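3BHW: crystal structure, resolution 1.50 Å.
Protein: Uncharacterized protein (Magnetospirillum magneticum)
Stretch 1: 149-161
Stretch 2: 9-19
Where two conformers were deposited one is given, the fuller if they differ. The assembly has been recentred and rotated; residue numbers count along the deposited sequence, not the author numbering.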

# COMPACT_ATOMS: atom_id res chain seq x y z
N LYS A 149 3.75 -13.74 -7.36
CA LYS A 149 2.52 -13.10 -6.94
C LYS A 149 2.89 -11.78 -6.29
O LYS A 149 2.20 -10.78 -6.50
CB LYS A 149 1.69 -14.01 -6.02
CG LYS A 149 1.10 -15.17 -6.76
CD LYS A 149 0.02 -15.87 -5.96
CE LYS A 149 -1.03 -16.43 -6.91
NZ LYS A 149 -1.97 -17.30 -6.18
N LEU A 150 4.00 -11.79 -5.54
CA LEU A 150 4.58 -10.60 -4.90
C LEU A 150 4.89 -9.45 -5.87
O LEU A 150 4.49 -8.31 -5.64
CB LEU A 150 5.86 -11.00 -4.14
CG LEU A 150 6.51 -9.94 -3.27
CD1 LEU A 150 5.50 -9.34 -2.29
CD2 LEU A 150 7.71 -10.51 -2.54
N ALA A 151 5.61 -9.76 -6.94
CA ALA A 151 5.98 -8.77 -7.96
C ALA A 151 4.75 -8.22 -8.64
O ALA A 151 4.65 -7.01 -8.86
CB ALA A 151 6.89 -9.42 -9.01
N ASP A 152 3.83 -9.12 -8.98
CA ASP A 152 2.56 -8.77 -9.61
C ASP A 152 1.78 -7.79 -8.74
O ASP A 152 1.22 -6.81 -9.24
CB ASP A 152 1.71 -10.01 -9.88
CG ASP A 152 2.14 -10.77 -11.16
OD1 ASP A 152 3.12 -10.36 -11.81
OD2 ASP A 152 1.47 -11.79 -11.50
N CYS A 153 1.79 -8.05 -7.43
CA CYS A 153 1.04 -7.21 -6.50
C CYS A 153 1.66 -5.84 -6.39
O CYS A 153 0.98 -4.87 -6.40
CB CYS A 153 0.93 -7.86 -5.14
SG CYS A 153 -0.01 -6.86 -3.99
N VAL A 154 2.97 -5.76 -6.24
CA VAL A 154 3.62 -4.46 -6.20
C VAL A 154 3.33 -3.64 -7.47
O VAL A 154 3.02 -2.43 -7.40
CB VAL A 154 5.11 -4.61 -5.92
CG1 VAL A 154 5.82 -3.30 -6.15
CG2 VAL A 154 5.28 -5.03 -4.48
N TYR A 155 3.45 -4.26 -8.64
CA TYR A 155 3.18 -3.48 -9.85
C TYR A 155 1.72 -3.12 -9.99
O TYR A 155 1.38 -2.04 -10.52
CB TYR A 155 3.67 -4.23 -11.08
CG TYR A 155 5.17 -4.06 -11.31
CD1 TYR A 155 6.14 -4.84 -10.63
CD2 TYR A 155 5.62 -3.10 -12.22
CE1 TYR A 155 7.53 -4.65 -10.88
CE2 TYR A 155 6.98 -2.90 -12.45
CZ TYR A 155 7.92 -3.67 -11.79
OH TYR A 155 9.25 -3.40 -12.08
N ARG A 156 0.81 -3.98 -9.51
CA ARG A 156 -0.62 -3.66 -9.54
C ARG A 156 -0.91 -2.41 -8.66
O ARG A 156 -1.66 -1.49 -9.05
CB ARG A 156 -1.45 -4.85 -9.04
CG ARG A 156 -2.90 -4.74 -9.24
CD ARG A 156 -3.58 -6.12 -9.28
NE ARG A 156 -3.56 -6.79 -7.99
CZ ARG A 156 -2.76 -7.80 -7.66
NH1 ARG A 156 -2.84 -8.31 -6.44
NH2 ARG A 156 -1.88 -8.31 -8.52
N ILE A 157 -0.29 -2.35 -7.48
CA ILE A 157 -0.41 -1.18 -6.60
C ILE A 157 0.00 0.08 -7.34
O ILE A 157 -0.66 1.11 -7.25
CB ILE A 157 0.46 -1.36 -5.34
CG1 ILE A 157 -0.25 -2.29 -4.37
CG2 ILE A 157 0.55 -0.06 -4.59
CD1 ILE A 157 0.62 -2.80 -3.26
N LEU A 158 1.10 -0.02 -8.07
CA LEU A 158 1.64 1.13 -8.77
C LEU A 158 0.75 1.52 -9.93
O LEU A 158 0.63 2.70 -10.23
CB LEU A 158 3.07 0.84 -9.21
CG LEU A 158 4.10 0.66 -8.08
CD1 LEU A 158 5.43 0.50 -8.74
CD2 LEU A 158 4.15 1.82 -7.05
N VAL A 159 0.10 0.54 -10.56
CA VAL A 159 -0.89 0.83 -11.60
C VAL A 159 -2.11 1.53 -10.95
O VAL A 159 -2.63 2.54 -11.46
CB VAL A 159 -1.31 -0.45 -12.35
CG1 VAL A 159 -2.66 -0.27 -13.06
CG2 VAL A 159 -0.23 -0.91 -13.36
N GLU A 160 -2.58 1.01 -9.81
CA GLU A 160 -3.76 1.58 -9.15
C GLU A 160 -3.57 3.04 -8.77
O GLU A 160 -4.48 3.88 -8.96
CB GLU A 160 -4.13 0.80 -7.87
CG GLU A 160 -4.72 -0.58 -8.10
CD GLU A 160 -4.90 -1.36 -6.78
OE1 GLU A 160 -3.90 -1.53 -6.05
OE2 GLU A 160 -6.03 -1.81 -6.46
N VAL A 161 -2.42 3.36 -8.19
CA VAL A 161 -2.17 4.73 -7.78
C VAL A 161 -1.85 5.61 -8.97
O VAL A 161 -2.00 6.82 -8.88
CB VAL A 161 -1.10 4.88 -6.67
CG1 VAL A 161 0.21 4.19 -7.07
CG2 VAL A 161 -0.90 6.44 -6.35
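Stretch 2, residues 9-19: KADIGGGSLKL

Residues 9-19 lie along one side of the helix 149-161 and run in the same general direction, Gly13 crossing near Leu150 (CA to CA 4.3 Å) and Ser16 near Ile157 (5.3 Å). Stretch 2 opens as loop, makes a 3-10 turn through Gly14, and passes through an extended Gly15 to Lys18, the N-cap of the next helix. Within the turn Gly13 N bonds to Ala10 O (2.9 Å) and Gly14 N to Asp11 O (3.0 Å). Gly13 CA packs 3.6 Å from Leu150 CD1; an ideal CB there would come within 3.0 Å of that methyl, a clash. Ile12 makes three apolar contacts, its CG2 3.7 Å from Leu150 CD1 and its CD1 3.7 Å from Val154 CG2 and 3.6 Å from Ile157 CD1. Cys153 points at the loop, its SG 3.3 Å from Gly15 O. Further on, Glu160 receives two backbone NH groups through its carboxylate: Leu17 N donates to OE1 (2.8 Å, 161°) and Lys18 N, more distantly, to OE2 (3.3 Å, 159°). Ser16 N is satisfied by water 1 (2.9 Å), which also accepts from Arg156 NH1 at a very short 2.4 Å, so the water links loop and helix. Ser16 OG lies 3.0 Å from Arg156 NE, at the guanidinium edge. Leu17 CD2 rests 4.0 Å from Ile157 CG1.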

# COMPACT_ATOMS: atom_id res chain seq x y z
N LYS A 9 9.56 -8.10 4.55
CA LYS A 9 8.69 -9.25 4.62
C LYS A 9 7.75 -9.27 3.45
O LYS A 9 7.58 -8.26 2.77
CB LYS A 9 7.91 -9.31 5.93
CG LYS A 9 7.48 -8.00 6.50
CD LYS A 9 7.34 -8.23 8.01
CE LYS A 9 7.63 -6.99 8.85
NZ LYS A 9 7.67 -7.34 10.32
N ALA A 10 7.14 -10.43 3.20
CA ALA A 10 6.34 -10.65 2.03
C ALA A 10 4.84 -10.38 2.25
O ALA A 10 4.07 -10.58 1.32
CB ALA A 10 6.55 -12.07 1.53
N ASP A 11 4.45 -9.91 3.44
CA ASP A 11 3.01 -9.74 3.73
C ASP A 11 2.28 -8.91 2.63
O ASP A 11 1.14 -9.22 2.27
CB ASP A 11 2.77 -9.11 5.10
CG ASP A 11 3.17 -10.03 6.25
OD1 ASP A 11 3.12 -11.27 6.11
OD2 ASP A 11 3.49 -9.51 7.33
N ILE A 12 2.97 -7.90 2.11
CA ILE A 12 2.42 -7.00 1.10
C ILE A 12 1.86 -7.75 -0.12
O ILE A 12 0.92 -7.27 -0.77
CB ILE A 12 3.48 -5.92 0.72
CG1 ILE A 12 2.85 -4.72 -0.01
CG2 ILE A 12 4.68 -6.53 -0.03
CD1 ILE A 12 3.16 -4.66 -1.49
N GLY A 13 2.39 -8.94 -0.40
CA GLY A 13 1.98 -9.74 -1.55
C GLY A 13 0.60 -10.35 -1.45
O GLY A 13 0.08 -10.88 -2.45
N GLY A 14 0.00 -10.30 -0.27
CA GLY A 14 -1.34 -10.86 -0.07
C GLY A 14 -2.45 -10.16 -0.84
O GLY A 14 -3.53 -10.74 -1.09
N GLY A 15 -2.20 -8.91 -1.23
CA GLY A 15 -3.16 -8.18 -2.05
C GLY A 15 -2.81 -6.72 -2.30
O GLY A 15 -2.02 -6.10 -1.55
N SER A 16 -3.36 -6.20 -3.40
CA SER A 16 -3.09 -4.83 -3.81
C SER A 16 -4.01 -3.92 -3.02
O SER A 16 -4.54 -4.36 -1.99
CB SER A 16 -3.25 -4.64 -5.33
OG SER A 16 -4.54 -5.04 -5.72
N LEU A 17 -4.23 -2.67 -3.48
CA LEU A 17 -4.90 -1.73 -2.59
C LEU A 17 -6.39 -2.06 -2.35
O LEU A 17 -6.88 -1.95 -1.24
CB LEU A 17 -4.73 -0.31 -3.09
CG LEU A 17 -3.25 0.07 -3.22
CD1 LEU A 17 -3.17 1.52 -3.72
CD2 LEU A 17 -2.46 -0.08 -1.95
N LYS A 18 -7.07 -2.47 -3.41
CA LYS A 18 -8.46 -2.90 -3.36
C LYS A 18 -9.33 -1.91 -2.62
O LYS A 18 -9.81 -2.16 -1.52
CB LYS A 18 -8.52 -4.26 -2.70
CG LYS A 18 -7.94 -5.38 -3.56
CD LYS A 18 -8.30 -6.71 -3.00
CE LYS A 18 -7.87 -7.79 -3.92
NZ LYS A 18 -8.84 -7.98 -5.00
N LEU A 19 -9.56 -0.78 -3.26
CA LEU A 19 -10.30 0.31 -2.61
C LEU A 19 -11.70 -0.06 -2.13
O LEU A 19 -12.05 0.25 -0.95
CB LEU A 19 -10.36 1.54 -3.50
CG LEU A 19 -11.13 2.66 -2.82
CD1 LEU A 19 -10.50 3.10 -1.51
CD2 LEU A 19 -11.26 3.82 -3.78
O HOH W 1 -4.84 -8.01 -5.06